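Local coordinates for Lin0012 protein (PDB 3K17), which probably phosphorylates phosphomevalonate at the expense of ATP, a step of the mevalonate route to isopentenyl diphosphate, as a member of the GHMP kinase family, at residues A[267-270]-A[271-275]; A[336-339]-A[340-343]. All coordinates share one frame; numbering follows the deposited sequence.

Interaction 1 (A[267-270]-A[271-275])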
loop_
_atom_site.group_PDB
_atom_site.type_symbol
_atom_site.label_atom_id
_atom_site.label_comp_id
_atom_site.label_asym_id
_atom_site.label_seq_id
_atom_site.Cartn_x
_atom_site.Cartn_y
_atom_site.Cartn_z
ATOM N N GLU A 267 -54.754 5.273 -27.228
ATOM C CA GLU A 267 -54.552 6.182 -26.114
ATOM C C GLU A 267 -55.048 5.654 -24.767
ATOM O O GLU A 267 -54.335 5.750 -23.761
ATOM C CB GLU A 267 -55.191 7.533 -26.437
ATOM C CG GLU A 267 -54.454 8.277 -27.551
ATOM C CD GLU A 267 -55.123 9.576 -27.956
ATOM O OE1 GLU A 267 -55.665 10.274 -27.074
ATOM O OE2 GLU A 267 -55.091 9.910 -29.157
ATOM N N GLU A 268 -56.251 5.088 -24.733
ATOM C CA GLU A 268 -56.778 4.570 -23.474
ATOM C C GLU A 268 -55.917 3.432 -22.943
ATOM O O GLU A 268 -55.717 3.304 -21.735
ATOM C CB GLU A 268 -58.224 4.084 -23.638
ATOM C CG GLU A 268 -59.255 5.196 -23.833
ATOM C CD GLU A 268 -59.259 6.211 -22.698
ATOM O OE1 GLU A 268 -59.150 5.796 -21.520
ATOM O OE2 GLU A 268 -59.382 7.424 -22.988
ATOM N N LEU A 269 -55.415 2.601 -23.847
ATOM C CA LEU A 269 -54.576 1.474 -23.453
ATOM C C LEU A 269 -53.210 1.966 -22.949
ATOM O O LEU A 269 -52.543 1.278 -22.173
ATOM C CB LEU A 269 -54.393 0.514 -24.633
ATOM C CG LEU A 269 -53.569 -0.745 -24.354
ATOM C CD1 LEU A 269 -54.208 -1.543 -23.224
ATOM C CD2 LEU A 269 -53.464 -1.582 -25.625
ATOM N N LEU A 270 -52.797 3.147 -23.399
ATOM C CA LEU A 270 -51.530 3.717 -22.951
ATOM C C LEU A 270 -51.691 4.178 -21.505
ATOM O O LEU A 270 -50.871 3.843 -20.647
ATOM C CB LEU A 270 -51.119 4.900 -23.837
ATOM C CG LEU A 270 -49.835 5.649 -23.444
ATOM C CD1 LEU A 270 -48.645 4.698 -23.386
ATOM C CD2 LEU A 270 -49.584 6.759 -24.438
ATOM N N TYR A 271 -52.762 4.924 -21.231
ATOM C CA TYR A 271 -53.020 5.425 -19.880
ATOM C C TYR A 271 -53.108 4.314 -18.840
ATOM O O TYR A 271 -52.451 4.368 -17.800
ATOM C CB TYR A 271 -54.318 6.243 -19.833
ATOM C CG TYR A 271 -54.344 7.437 -20.761
ATOM C CD1 TYR A 271 -53.285 8.346 -20.795
ATOM C CD2 TYR A 271 -55.430 7.659 -21.606
ATOM C CE1 TYR A 271 -53.307 9.452 -21.656
ATOM C CE2 TYR A 271 -55.467 8.755 -22.469
ATOM C CZ TYR A 271 -54.403 9.645 -22.491
ATOM O OH TYR A 271 -54.434 10.715 -23.354
ATOM N N SER A 272 -53.927 3.306 -19.115
ATOM C CA SER A 272 -54.084 2.204 -18.179
ATOM C C SER A 272 -52.785 1.429 -17.983
ATOM O O SER A 272 -52.504 0.967 -16.886
ATOM C CB SER A 272 -55.204 1.265 -18.647
ATOM O OG SER A 272 -55.027 0.888 -19.999
ATOM N N SER A 273 -51.989 1.292 -19.040
ATOM C CA SER A 273 -50.721 0.570 -18.937
ATOM C C SER A 273 -49.749 1.316 -18.027
ATOM O O SER A 273 -49.047 0.710 -17.213
ATOM C CB SER A 273 -50.084 0.399 -20.318
ATOM O OG SER A 273 -50.916 -0.355 -21.175
ATOM N N ILE A 274 -49.703 2.633 -18.170
ATOM C CA ILE A 274 -48.823 3.447 -17.343
ATOM C C ILE A 274 -49.249 3.340 -15.874
ATOM O O ILE A 274 -48.410 3.179 -14.981
ATOM C CB ILE A 274 -48.853 4.920 -17.801
ATOM C CG1 ILE A 274 -48.227 5.042 -19.195
ATOM C CG2 ILE A 274 -48.111 5.799 -16.811
ATOM C CD1 ILE A 274 -46.764 4.615 -19.265
ATOM N N LYS A 275 -50.557 3.406 -15.625
ATOM C CA LYS A 275 -51.063 3.309 -14.261
ATOM C C LYS A 275 -50.646 1.980 -13.655
ATOM O O LYS A 275 -50.209 1.920 -12.504
ATOM C CB LYS A 275 -52.591 3.414 -14.231
ATOM C CG LYS A 275 -53.165 4.698 -14.798
ATOM C CD LYS A 275 -54.672 4.750 -14.532
ATOM C CE LYS A 275 -55.385 5.693 -15.482
ATOM N NZ LYS A 275 -54.838 7.065 -15.400
#

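Interaction 2 (A[336-339]-A[340-343])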
loop_
_atom_site.group_PDB
_atom_site.type_symbol
_atom_site.label_atom_id
_atom_site.label_comp_id
_atom_site.label_asym_id
_atom_site.label_seq_id
_atom_site.Cartn_x
_atom_site.Cartn_y
_atom_site.Cartn_z
ATOM N N VAL A 336 -49.029 20.703 -15.404
ATOM C CA VAL A 336 -47.754 21.367 -15.170
ATOM C C VAL A 336 -47.870 22.445 -14.086
ATOM O O VAL A 336 -46.985 22.583 -13.244
ATOM C CB VAL A 336 -47.217 22.002 -16.475
ATOM C CG1 VAL A 336 -46.038 22.929 -16.175
ATOM C CG2 VAL A 336 -46.773 20.900 -17.434
ATOM N N ASN A 337 -48.960 23.208 -14.107
ATOM C CA ASN A 337 -49.165 24.255 -13.108
ATOM C C ASN A 337 -49.235 23.639 -11.712
ATOM O O ASN A 337 -48.686 24.187 -10.755
ATOM C CB ASN A 337 -50.446 25.044 -13.411
ATOM C CG ASN A 337 -50.747 26.100 -12.353
ATOM O OD1 ASN A 337 -51.424 25.826 -11.363
ATOM N ND2 ASN A 337 -50.229 27.311 -12.554
ATOM N N GLU A 338 -49.909 22.498 -11.596
ATOM C CA GLU A 338 -50.016 21.808 -10.315
ATOM C C GLU A 338 -48.639 21.319 -9.862
ATOM O O GLU A 338 -48.290 21.425 -8.683
ATOM C CB GLU A 338 -50.975 20.626 -10.426
ATOM C CG GLU A 338 -52.428 21.042 -10.552
ATOM C CD GLU A 338 -52.848 21.984 -9.436
ATOM O OE1 GLU A 338 -52.665 21.626 -8.252
ATOM O OE2 GLU A 338 -53.356 23.085 -9.742
ATOM N N TRP A 339 -47.860 20.786 -10.803
ATOM C CA TRP A 339 -46.519 20.302 -10.486
ATOM C C TRP A 339 -45.653 21.441 -9.945
ATOM O O TRP A 339 -44.987 21.294 -8.925
ATOM C CB TRP A 339 -45.816 19.741 -11.731
ATOM C CG TRP A 339 -46.279 18.394 -12.215
ATOM C CD1 TRP A 339 -47.179 17.559 -11.615
ATOM C CD2 TRP A 339 -45.815 17.705 -13.387
ATOM N NE1 TRP A 339 -47.299 16.392 -12.337
ATOM C CE2 TRP A 339 -46.473 16.456 -13.429
ATOM C CE3 TRP A 339 -44.904 18.025 -14.404
ATOM C CZ2 TRP A 339 -46.248 15.526 -14.446
ATOM C CZ3 TRP A 339 -44.680 17.098 -15.417
ATOM C CH2 TRP A 339 -45.352 15.864 -15.428
ATOM N N GLU A 340 -45.666 22.573 -10.642
ATOM C CA GLU A 340 -44.840 23.713 -10.268
ATOM C C GLU A 340 -45.117 24.289 -8.888
ATOM O O GLU A 340 -44.202 24.785 -8.231
ATOM C CB GLU A 340 -44.945 24.813 -11.321
ATOM C CG GLU A 340 -44.472 24.381 -12.691
ATOM C CD GLU A 340 -44.515 25.507 -13.700
ATOM O OE1 GLU A 340 -45.537 26.220 -13.761
ATOM O OE2 GLU A 340 -43.528 25.674 -14.441
ATOM N N LYS A 341 -46.369 24.233 -8.445
ATOM C CA LYS A 341 -46.697 24.745 -7.123
ATOM C C LYS A 341 -46.122 23.799 -6.079
ATOM O O LYS A 341 -46.003 24.145 -4.900
ATOM C CB LYS A 341 -48.213 24.854 -6.947
ATOM C CG LYS A 341 -48.874 25.880 -7.848
ATOM C CD LYS A 341 -50.380 25.955 -7.586
ATOM C CE LYS A 341 -51.055 24.602 -7.808
ATOM N NZ LYS A 341 -52.542 24.659 -7.642
ATOM N N LEU A 342 -45.760 22.598 -6.516
ATOM C CA LEU A 342 -45.196 21.607 -5.611
ATOM C C LEU A 342 -43.668 21.676 -5.587
ATOM O O LEU A 342 -43.021 20.944 -4.837
ATOM C CB LEU A 342 -45.655 20.205 -6.025
ATOM C CG LEU A 342 -47.170 19.972 -5.959
ATOM C CD1 LEU A 342 -47.525 18.601 -6.549
ATOM C CD2 LEU A 342 -47.637 20.065 -4.507
ATOM N N GLY A 343 -43.093 22.557 -6.404
ATOM C CA GLY A 343 -41.645 22.684 -6.442
ATOM C C GLY A 343 -40.972 21.885 -7.552
ATOM O O GLY A 343 -39.743 21.901 -7.689
#

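Interaction 1 (A[267-270]-A[271-275])
Tyr271 lays one face of its ring over the carbonyl oxygen of Glu267, which sits 3.1 Å above the ring plane, displaced toward the rim, with CD2 the nearest ring atom. The same Glu267 O accepts the backbone N-H of Tyr271 at 3.1 Å, so one carbonyl is held by an amide and roofed by an aromatic ring. The ring gets there because CG stands opposite the carbonyl carbon (chi1 -59°) and swings back toward the preceding turn. Glu267 runs alongside it, its carboxylate plane at right angles to the ring; OE1 comes to 3.9 Å from Tyr271 OH, too far for a bond. Glu268 slants across the CD2 and CE2 side of the ring with its bent chain.

Next along the helix come two serines. Ser272 OG donates to Glu268 O at 3.1 Å, while Ser272 N gives that oxygen a nearly straight second bond. Ser273 OG hydrogen-bonds to Leu269 O, though the modelled 2.5 Å is shorter than usual and doubtful at 2.1 Å resolution; Ser273 N reaches the same oxygen at 3.2 Å from above the carbonyl plane. On the inner side Leu270 CD1 rests on Ile274 CG1 at 4.2 Å.

Further out, Asp266 OD1 takes the N-H of Leu269. This is the first part of helix 267-288, in the C-terminal GHMP kinase region, and its Leu270, Tyr271 and Ile274 side packs on the antiparallel sheet at Phe325 of strand 321-326. Helix 241-264 meets Leu269, Leu270 and Ser273.

Both serine hydroxyls donate back to carbonyls of the preceding turn, which also accept the serines' own backbone N-H groups, whereas Tyr271 OH is buried with no partner in the model; the tyrosine contributes here through its ring.

Interaction 2 (A[336-339]-A[340-343])
Lys341 doubles back along its own helix to meet Glu338, three residues earlier. Its CB lies 3.8 Å from Glu338 O, and CG passes 3.4 Å from Asn337 O, the carbonyl that also accepts the Lys341 backbone N-H. CD and CE then travel past the amide of Asn337, CE coming within 3.8 Å of OD1. A bend at chi3 (-59°) turns the tip toward Glu338, and NZ closes a salt bridge to OE2 at 2.7 Å. The ammonium comes in on the syn side of that oxygen, 30° out of the carboxylate plane, with OE1 slightly farther off. Glu338, bent at chi2, runs side by side with it in the same direction.

Around the helix, Glu340 CG packs against Val336 O, and its carboxylate carbon lies 3.9 Å from Val336 CG1. The helix ends in a Schellman motif, in which Gly343, at a positive phi (96°) that favours glycine, bonds through its N to Glu340 O at 3.1 Å. Separately, Leu342 N bonds back into the last turn, to Trp339 O at 2.8 Å. Leu342 CG covers Glu338 O.

The Glu338–Lys341 pair thus lies largely at the surface of helix 329-341. Inward, Trp339 points its indole NE1 to Leu300 O of helix 295-306, while Val336 and Glu340 touch His346 of strand 345-346, which follows the turn.

Both contacts are local, between residues three or four apart along one helix within the C-terminal GHMP kinase region, but at opposite ends of their helices: interaction 1 opens helix 267-288, interaction 2 closes helix 329-341. Their centres are 23 Å apart and their nearest atoms about 10 Å, so they do not touch. Each helix has a link to the four-stranded antiparallel sheet, through strands 310-313 and 321-326 for interaction 1 and strand 345-346 for interaction 2. Interaction 1 is partly buried and turns its two serine hydroxyls to backbone carbonyls; interaction 2 lies on the surface, where a lysine–glutamate pair and a glycine-ended turn take over, with one tryptophan reaching inward.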